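Local coordinates for protein farnesyl diphosphate synthase (Rhodobacter capsulatus, PDB 3M0G) that probably condenses farnesyl diphosphate with isopentenyl diphosphate, with the help of magnesium, to build geranylgeranyl diphosphate for carotenoid and diterpene biosynthesis, at residues E71-Y76 / L117-C122; A215-D220 / K240-S245. All coordinates share one frame; numbering follows the deposited sequence.

Contact 1 (E71-Y76 / L117-C122)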
ATOM      1  N   GLU B  71      -6.496 -11.056   1.452  1.00  8.30           N
ATOM      2  CA  GLU B  71      -5.716 -12.027   0.677  1.00  8.86           C
ATOM      3  C   GLU B  71      -4.725 -11.332  -0.258  1.00  8.80           C
ATOM      4  O   GLU B  71      -3.575 -11.769  -0.414  1.00  8.52           O
ATOM      5  CB  GLU B  71      -6.637 -12.960  -0.094  1.00  8.28           C
ATOM      6  CG  GLU B  71      -7.345 -13.972   0.777  1.00 12.35           C
ATOM      7  CD  GLU B  71      -6.377 -14.952   1.447  1.00  7.84           C
ATOM      8  OE1 GLU B  71      -5.479 -15.478   0.757  1.00 11.80           O
ATOM      9  OE2 GLU B  71      -6.530 -15.192   2.666  1.00 12.74           O
ATOM     10  N   ALA B  72      -5.170 -10.235  -0.870  1.00  9.23           N
ATOM     11  CA  ALA B  72      -4.278  -9.389  -1.663  1.00  8.55           C
ATOM     12  C   ALA B  72      -3.104  -8.866  -0.843  1.00  7.98           C
ATOM     13  O   ALA B  72      -1.961  -8.905  -1.295  1.00  7.99           O
ATOM     14  CB  ALA B  72      -5.049  -8.230  -2.286  1.00  9.02           C
ATOM     15  N   LEU B  73      -3.390  -8.355   0.359  1.00  6.99           N
ATOM     16  CA  LEU B  73      -2.360  -7.791   1.214  1.00  7.21           C
ATOM     17  C   LEU B  73      -1.391  -8.922   1.624  1.00  7.53           C
ATOM     18  O   LEU B  73      -0.170  -8.737   1.617  1.00  7.85           O
ATOM     19  CB  LEU B  73      -2.992  -7.069   2.437  1.00  7.26           C
ATOM     20  CG  LEU B  73      -2.256  -5.971   3.249  1.00  9.67           C
ATOM     21  CD1 LEU B  73      -0.951  -6.475   3.821  1.00  7.75           C
ATOM     22  CD2 LEU B  73      -2.009  -4.669   2.435  1.00  7.75           C
ATOM     23  N   HIS B  74      -1.935 -10.085   1.962  1.00  8.16           N
ATOM     24  CA  HIS B  74      -1.091 -11.224   2.363  1.00  8.01           C
ATOM     25  C   HIS B  74      -0.188 -11.636   1.211  1.00  6.78           C
ATOM     26  O   HIS B  74       1.023 -11.887   1.407  1.00  6.96           O
ATOM     27  CB  HIS B  74      -1.946 -12.403   2.816  1.00  9.30           C
ATOM     28  CG  HIS B  74      -1.148 -13.577   3.286  1.00  9.96           C
ATOM     29  ND1 HIS B  74      -1.285 -14.838   2.744  1.00 10.25           N
ATOM     30  CD2 HIS B  74      -0.213 -13.685   4.253  1.00 10.45           C
ATOM     31  CE1 HIS B  74      -0.465 -15.670   3.359  1.00 10.40           C
ATOM     32  NE2 HIS B  74       0.207 -14.994   4.271  1.00 10.06           N
ATOM     33  N   ALA B  75      -0.767 -11.665   0.006  1.00  5.77           N
ATOM     34  CA  ALA B  75      -0.052 -12.133  -1.189  1.00  5.72           C
ATOM     35  C   ALA B  75       1.154 -11.256  -1.453  1.00  5.20           C
ATOM     36  O   ALA B  75       2.251 -11.749  -1.720  1.00  5.54           O
ATOM     37  CB  ALA B  75      -0.959 -12.137  -2.391  1.00  5.90           C
ATOM     38  N   TYR B  76       0.952  -9.943  -1.373  1.00  4.27           N
ATOM     39  CA  TYR B  76       2.039  -9.011  -1.635  1.00  4.52           C
ATOM     40  C   TYR B  76       3.194  -9.206  -0.622  1.00  4.42           C
ATOM     41  O   TYR B  76       4.383  -9.101  -0.980  1.00  3.38           O
ATOM     42  CB  TYR B  76       1.499  -7.550  -1.654  1.00  4.29           C
ATOM     43  CG  TYR B  76       2.014  -6.693  -0.545  1.00  4.27           C
ATOM     44  CD1 TYR B  76       1.191  -6.296   0.512  1.00  5.33           C
ATOM     45  CD2 TYR B  76       3.316  -6.247  -0.564  1.00  5.10           C
ATOM     46  CE1 TYR B  76       1.680  -5.510   1.541  1.00  4.24           C
ATOM     47  CE2 TYR B  76       3.832  -5.470   0.464  1.00  5.47           C
ATOM     48  CZ  TYR B  76       3.013  -5.097   1.499  1.00  5.27           C
ATOM     49  OH  TYR B  76       3.526  -4.327   2.504  1.00  5.11           O
ATOM     50  N   LEU B 117      -3.867  -2.825  -4.705  1.00  4.43           N
ATOM     51  CA  LEU B 117      -5.118  -3.539  -4.981  1.00  4.73           C
ATOM     52  C   LEU B 117      -5.941  -3.796  -3.713  1.00  4.35           C
ATOM     53  O   LEU B 117      -7.185  -3.608  -3.732  1.00  5.46           O
ATOM     54  CB  LEU B 117      -4.856  -4.868  -5.731  1.00  5.80           C
ATOM     55  CG  LEU B 117      -6.085  -5.597  -6.305  1.00  2.00           C
ATOM     56  CD1 LEU B 117      -6.786  -4.744  -7.377  1.00  6.39           C
ATOM     57  CD2 LEU B 117      -5.662  -6.922  -6.928  1.00  6.05           C
ATOM     58  N   ALA B 118      -5.279  -4.275  -2.654  1.00  3.20           N
ATOM     59  CA  ALA B 118      -5.915  -4.499  -1.347  1.00  3.51           C
ATOM     60  C   ALA B 118      -6.717  -3.276  -0.860  1.00  4.24           C
ATOM     61  O   ALA B 118      -7.882  -3.404  -0.470  1.00  3.92           O
ATOM     62  CB  ALA B 118      -4.888  -4.901  -0.277  1.00  4.14           C
ATOM     63  N   PHE B 119      -6.090  -2.113  -0.879  1.00  3.79           N
ATOM     64  CA  PHE B 119      -6.748  -0.843  -0.494  1.00  4.84           C
ATOM     65  C   PHE B 119      -7.900  -0.419  -1.409  1.00  5.28           C
ATOM     66  O   PHE B 119      -8.913   0.145  -0.936  1.00  4.99           O
ATOM     67  CB  PHE B 119      -5.704   0.272  -0.268  1.00  7.50           C
ATOM     68  CG  PHE B 119      -4.984   0.140   1.051  1.00  8.32           C
ATOM     69  CD1 PHE B 119      -5.650   0.423   2.250  1.00  8.31           C
ATOM     70  CD2 PHE B 119      -3.672  -0.311   1.103  1.00  9.07           C
ATOM     71  CE1 PHE B 119      -5.015   0.267   3.478  1.00  8.86           C
ATOM     72  CE2 PHE B 119      -3.002  -0.470   2.341  1.00  8.53           C
ATOM     73  CZ  PHE B 119      -3.671  -0.155   3.523  1.00  8.92           C
ATOM     74  N   GLU B 120      -7.769  -0.717  -2.701  1.00  5.44           N
ATOM     75  CA  GLU B 120      -8.774  -0.334  -3.687  1.00  6.38           C
ATOM     76  C   GLU B 120     -10.031  -1.144  -3.399  1.00  5.63           C
ATOM     77  O   GLU B 120     -11.146  -0.628  -3.391  1.00  5.72           O
ATOM     78  CB  GLU B 120      -8.273  -0.636  -5.102  1.00  8.01           C
ATOM     79  CG  GLU B 120      -9.265  -0.260  -6.212  1.00 16.31           C
ATOM     80  CD  GLU B 120      -8.594  -0.084  -7.576  1.00  9.68           C
ATOM     81  OE1 GLU B 120      -8.175  -1.096  -8.189  1.00 17.34           O
ATOM     82  OE2 GLU B 120      -8.507   1.068  -8.047  1.00 17.17           O
ATOM     83  N   LEU B 121      -9.816  -2.427  -3.155  1.00  4.68           N
ATOM     84  CA  LEU B 121     -10.870  -3.365  -2.779  1.00  4.69           C
ATOM     85  C   LEU B 121     -11.699  -2.920  -1.583  1.00  5.05           C
ATOM     86  O   LEU B 121     -12.891  -3.164  -1.550  1.00  6.10           O
ATOM     87  CB  LEU B 121     -10.251  -4.735  -2.507  1.00  5.34           C
ATOM     88  CG  LEU B 121      -9.754  -5.362  -3.802  1.00  8.68           C
ATOM     89  CD1 LEU B 121      -8.897  -6.568  -3.498  1.00  5.41           C
ATOM     90  CD2 LEU B 121     -10.952  -5.722  -4.630  1.00  6.09           C
ATOM     91  N   CYS B 122     -11.052  -2.320  -0.596  1.00  5.95           N
ATOM     92  CA  CYS B 122     -11.730  -1.740   0.583  1.00  7.73           C
ATOM     93  C   CYS B 122     -12.737  -0.626   0.275  1.00  8.47           C
ATOM     94  O   CYS B 122     -13.507  -0.220   1.155  1.00  7.97           O
ATOM     95  CB  CYS B 122     -10.686  -1.224   1.579  1.00  8.11           C
ATOM     96  SG  CYS B 122      -9.777  -2.581   2.433  1.00 13.66           S
TER

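Contact 2 (A215-D220 / K240-S245)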
ATOM      1  N   ALA B 215       2.143 -22.898  16.568  1.00 11.75           N
ATOM      2  CA  ALA B 215       1.891 -24.092  15.755  1.00 13.02           C
ATOM      3  C   ALA B 215       2.861 -24.266  14.580  1.00 13.96           C
ATOM      4  O   ALA B 215       3.438 -25.347  14.423  1.00 13.33           O
ATOM      5  CB  ALA B 215       0.432 -24.135  15.278  1.00 13.50           C
ATOM      6  N   ASP B 216       3.022 -23.210  13.775  1.00 16.80           N
ATOM      7  CA  ASP B 216       4.056 -23.119  12.714  1.00 19.85           C
ATOM      8  C   ASP B 216       5.428 -23.628  13.171  1.00 21.09           C
ATOM      9  O   ASP B 216       6.073 -24.407  12.463  1.00 21.56           O
ATOM     10  CB  ASP B 216       4.223 -21.671  12.222  1.00 20.91           C
ATOM     11  CG  ASP B 216       3.561 -21.408  10.868  1.00 38.57           C
ATOM     12  OD1 ASP B 216       4.120 -21.810   9.821  1.00 22.32           O
ATOM     13  OD2 ASP B 216       2.505 -20.749  10.848  1.00 21.26           O
ATOM     14  N   ASP B 217       5.867 -23.172  14.344  1.00 21.98           N
ATOM     15  CA  ASP B 217       7.194 -23.504  14.878  1.00 21.72           C
ATOM     16  C   ASP B 217       7.315 -24.983  15.251  1.00 21.94           C
ATOM     17  O   ASP B 217       8.356 -25.615  15.016  1.00 22.51           O
ATOM     18  CB  ASP B 217       7.520 -22.620  16.091  1.00 22.16           C
ATOM     19  CG  ASP B 217       8.129 -21.281  15.701  1.00 27.74           C
ATOM     20  OD1 ASP B 217       8.284 -21.005  14.494  1.00 22.68           O
ATOM     21  OD2 ASP B 217       8.460 -20.494  16.608  1.00 22.76           O
ATOM     22  N   ILE B 218       6.250 -25.525  15.834  1.00 21.69           N
ATOM     23  CA  ILE B 218       6.179 -26.941  16.206  1.00 22.34           C
ATOM     24  C   ILE B 218       6.295 -27.852  14.977  1.00 23.71           C
ATOM     25  O   ILE B 218       7.027 -28.850  14.990  1.00 23.32           O
ATOM     26  CB  ILE B 218       4.877 -27.258  16.982  1.00 21.55           C
ATOM     27  CG1 ILE B 218       4.847 -26.503  18.323  1.00 12.92           C
ATOM     28  CG2 ILE B 218       4.698 -28.770  17.160  1.00 12.59           C
ATOM     29  CD1 ILE B 218       3.475 -26.454  18.981  1.00 20.68           C
ATOM     30  N   LEU B 219       5.570 -27.500  13.919  1.00 25.36           N
ATOM     31  CA  LEU B 219       5.664 -28.229  12.663  1.00 27.01           C
ATOM     32  C   LEU B 219       7.035 -28.039  12.028  1.00 28.41           C
ATOM     33  O   LEU B 219       7.550 -28.945  11.381  1.00 29.07           O
ATOM     34  CB  LEU B 219       4.535 -27.820  11.713  1.00 27.25           C
ATOM     35  CG  LEU B 219       3.126 -28.139  12.235  1.00 32.70           C
ATOM     36  CD1 LEU B 219       2.058 -27.439  11.411  1.00 27.22           C
ATOM     37  CD2 LEU B 219       2.874 -29.650  12.316  1.00 27.29           C
ATOM     38  N   ASP B 220       7.632 -26.870  12.248  1.00 29.49           N
ATOM     39  CA  ASP B 220       8.948 -26.523  11.708  1.00 30.36           C
ATOM     40  C   ASP B 220      10.076 -27.438  12.215  1.00 31.11           C
ATOM     41  O   ASP B 220      11.248 -27.218  11.887  1.00 31.55           O
ATOM     42  CB  ASP B 220       9.269 -25.066  12.049  1.00 30.79           C
ATOM     43  CG  ASP B 220       9.906 -24.312  10.900  1.00 35.16           C
ATOM     44  OD1 ASP B 220      10.754 -24.882  10.170  1.00 30.99           O
ATOM     45  OD2 ASP B 220       9.558 -23.124  10.741  1.00 31.02           O
ATOM     46  N   LYS B 240      18.791 -19.253  16.360  1.00 22.06           N
ATOM     47  CA  LYS B 240      17.649 -18.332  16.308  1.00 21.70           C
ATOM     48  C   LYS B 240      16.469 -18.844  17.130  1.00 20.42           C
ATOM     49  O   LYS B 240      15.967 -19.950  16.905  1.00 20.97           O
ATOM     50  CB  LYS B 240      17.206 -18.092  14.864  1.00 22.14           C
ATOM     51  CG  LYS B 240      16.121 -17.039  14.725  1.00 29.57           C
ATOM     52  CD  LYS B 240      15.270 -17.270  13.496  1.00 22.37           C
ATOM     53  CE  LYS B 240      14.017 -16.402  13.535  1.00 29.86           C
ATOM     54  NZ  LYS B 240      14.348 -14.940  13.471  1.00 22.56           N
ATOM     55  N   ALA B 241      16.021 -18.014  18.067  1.00 18.60           N
ATOM     56  CA  ALA B 241      14.948 -18.372  18.986  1.00 16.48           C
ATOM     57  C   ALA B 241      13.579 -18.541  18.315  1.00 15.28           C
ATOM     58  O   ALA B 241      13.155 -17.728  17.479  1.00 15.00           O
ATOM     59  CB  ALA B 241      14.870 -17.357  20.121  1.00 16.22           C
ATOM     60  N   THR B 242      12.905 -19.621  18.694  1.00 13.55           N
ATOM     61  CA  THR B 242      11.544 -19.909  18.249  1.00 12.19           C
ATOM     62  C   THR B 242      10.721 -20.177  19.489  1.00 11.30           C
ATOM     63  O   THR B 242      11.261 -20.192  20.589  1.00 11.70           O
ATOM     64  CB  THR B 242      11.506 -21.171  17.378  1.00 12.09           C
ATOM     65  OG1 THR B 242      11.834 -22.305  18.184  1.00  8.86           O
ATOM     66  CG2 THR B 242      12.481 -21.072  16.212  1.00  9.66           C
ATOM     67  N   PHE B 243       9.424 -20.427  19.327  1.00 10.48           N
ATOM     68  CA  PHE B 243       8.609 -20.819  20.472  1.00 10.00           C
ATOM     69  C   PHE B 243       8.985 -22.209  21.022  1.00 10.03           C
ATOM     70  O   PHE B 243       8.831 -22.473  22.221  1.00  9.75           O
ATOM     71  CB  PHE B 243       7.110 -20.644  20.170  1.00  8.58           C
ATOM     72  CG  PHE B 243       6.713 -19.191  20.023  1.00  7.25           C
ATOM     73  CD1 PHE B 243       6.461 -18.413  21.148  1.00  8.57           C
ATOM     74  CD2 PHE B 243       6.656 -18.588  18.771  1.00  8.53           C
ATOM     75  CE1 PHE B 243       6.134 -17.069  21.040  1.00  7.06           C
ATOM     76  CE2 PHE B 243       6.327 -17.240  18.641  1.00  7.20           C
ATOM     77  CZ  PHE B 243       6.060 -16.475  19.781  1.00  8.87           C
ATOM     78  N   VAL B 244       9.524 -23.073  20.164  1.00 10.24           N
ATOM     79  CA  VAL B 244      10.028 -24.369  20.622  1.00 10.39           C
ATOM     80  C   VAL B 244      11.342 -24.217  21.406  1.00  9.94           C
ATOM     81  O   VAL B 244      11.504 -24.799  22.486  1.00  9.43           O
ATOM     82  CB  VAL B 244      10.219 -25.381  19.456  1.00 10.79           C
ATOM     83  CG1 VAL B 244      10.711 -26.725  19.986  1.00 11.01           C
ATOM     84  CG2 VAL B 244       8.926 -25.574  18.692  1.00 11.66           C
ATOM     85  N   SER B 245      12.284 -23.451  20.872  1.00 10.14           N
ATOM     86  CA  SER B 245      13.526 -23.220  21.600  1.00  9.54           C
ATOM     87  C   SER B 245      13.266 -22.470  22.927  1.00  9.02           C
ATOM     88  O   SER B 245      13.843 -22.811  23.960  1.00  8.28           O
ATOM     89  CB  SER B 245      14.571 -22.502  20.734  1.00 10.10           C
ATOM     90  OG  SER B 245      14.253 -21.138  20.570  1.00 14.85           O
TER
HETATM   91  O   HOH W   1      10.639 -23.852  15.385  1.00 12.29           O

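Contact 1 (E71-Y76 / L117-C122)
A118 meets A72 and L73 through a single methyl group, and that methyl lies at the middle of the contact. Its CB lies 3.9 Å from CB of A72, methyl against methyl, and 3.8 Å from the backbone N of L73. The closeness to a main-chain atom shows that the methyl reaches the surface of the opposing helix itself. L73 flanks it on one side: CG stands anti to the backbone N (chi1 -158°), which turns the end of the side chain toward the partner and leaves CD2 4.0 Å from CB of A118. The same CD2 then approaches CE2 of F119 at 4.3 Å, meeting the ring obliquely. Beyond A72, the tip of L121 closes the row more loosely, its CD1 4.4 Å from CB of A72.

The short axes of 71-76 and 117-121 run almost exactly antiparallel, at 172°, with a closest approach of 8.7 Å, and CA of A72 comes within 5.2 Å of CA of A118. Alanine facing alanine at the nearest point fits so small a separation.

Outside this row, the F119 ring stacks on F119 of the second subunit, so the contact reaches the dimer interface, while L73 also packs on S144 and M149. E71 turns its carboxylate away from the partner, into a salt bridge with R43 and a hydrogen bond to the backbone N of A46.

The touching residues are almost all buried. The two segments, on helices 60-81 and 104-121 of this mostly helical prenyl synthase fold, therefore meet here through apolar side chains, with no hydrogen bond between them, and the E71 carboxylate finds its partners in R43 and A46 rather than across the contact.

Contact 2 (A215-D220 / K240-S245)
OD2 of D217 takes the backbone N-H of F243 in a nearly straight bond, 2.9 Å from N to OD2 with an N-H...O angle of 168°. The donor arrives on the anti side of the carboxylate, 18° out of its plane. The same oxygen is tightly packed: CB of T242 lies 3.2 Å from OD2, and the F243 ring presents its edge, CD2 being 3.4 Å from OD2 near the ring plane.

The acceptor thus sits at the first turn of helix 243-247, whose start is defined by a capping box. T242 is the N-cap: its OG1, held between the backbone N and the carbonyl carbon (chi1 67°), accepts from N of S245 at 3.0 Å, and OG of S245 accepts from N of T242 at 2.8 Å. A water donates to O of D217 at 2.9 Å and lies in a weak, longer contact with OG1 of T242. Beside this polar edge, CG2 of V244 rests 3.7 Å from O of D217 and touches CG1 of I218, the two side chains crossing at about a right angle.

An alanine at D217 would probably leave the F243 N-H without its acceptor and open a gap beside T242 and the F243 ring edge.

D216 to D220 spell DDILD, matching the second aspartate-rich motif (DDxxD) of the family, at the end of helix 199-219. Around the contact, F243 packs on L210 and I214 of that helix and on I171 and Q175 of helix 168-194, while I218 leans on L249, A252 and K253 of helix 249-265.

Overall arrangement
Contact 1 and contact 2 follow one another along the chain and lie on opposite sides of its centre, with their own centres 28 Å apart; their nearest atoms are about 9 Å apart and do not touch. Contact 1 is buried, 11 Å from the chain centre; contact 2 lies nearer the surface, at 19 Å, and no other chain of the assembly touches it. In relatives the two aspartate-rich motifs of the family face each other across the magnesium-diphosphate site. Contact 2 includes residues of the second motif, whereas contact 1 lies on helix 60-81, which leads to the first, away from the motif itself.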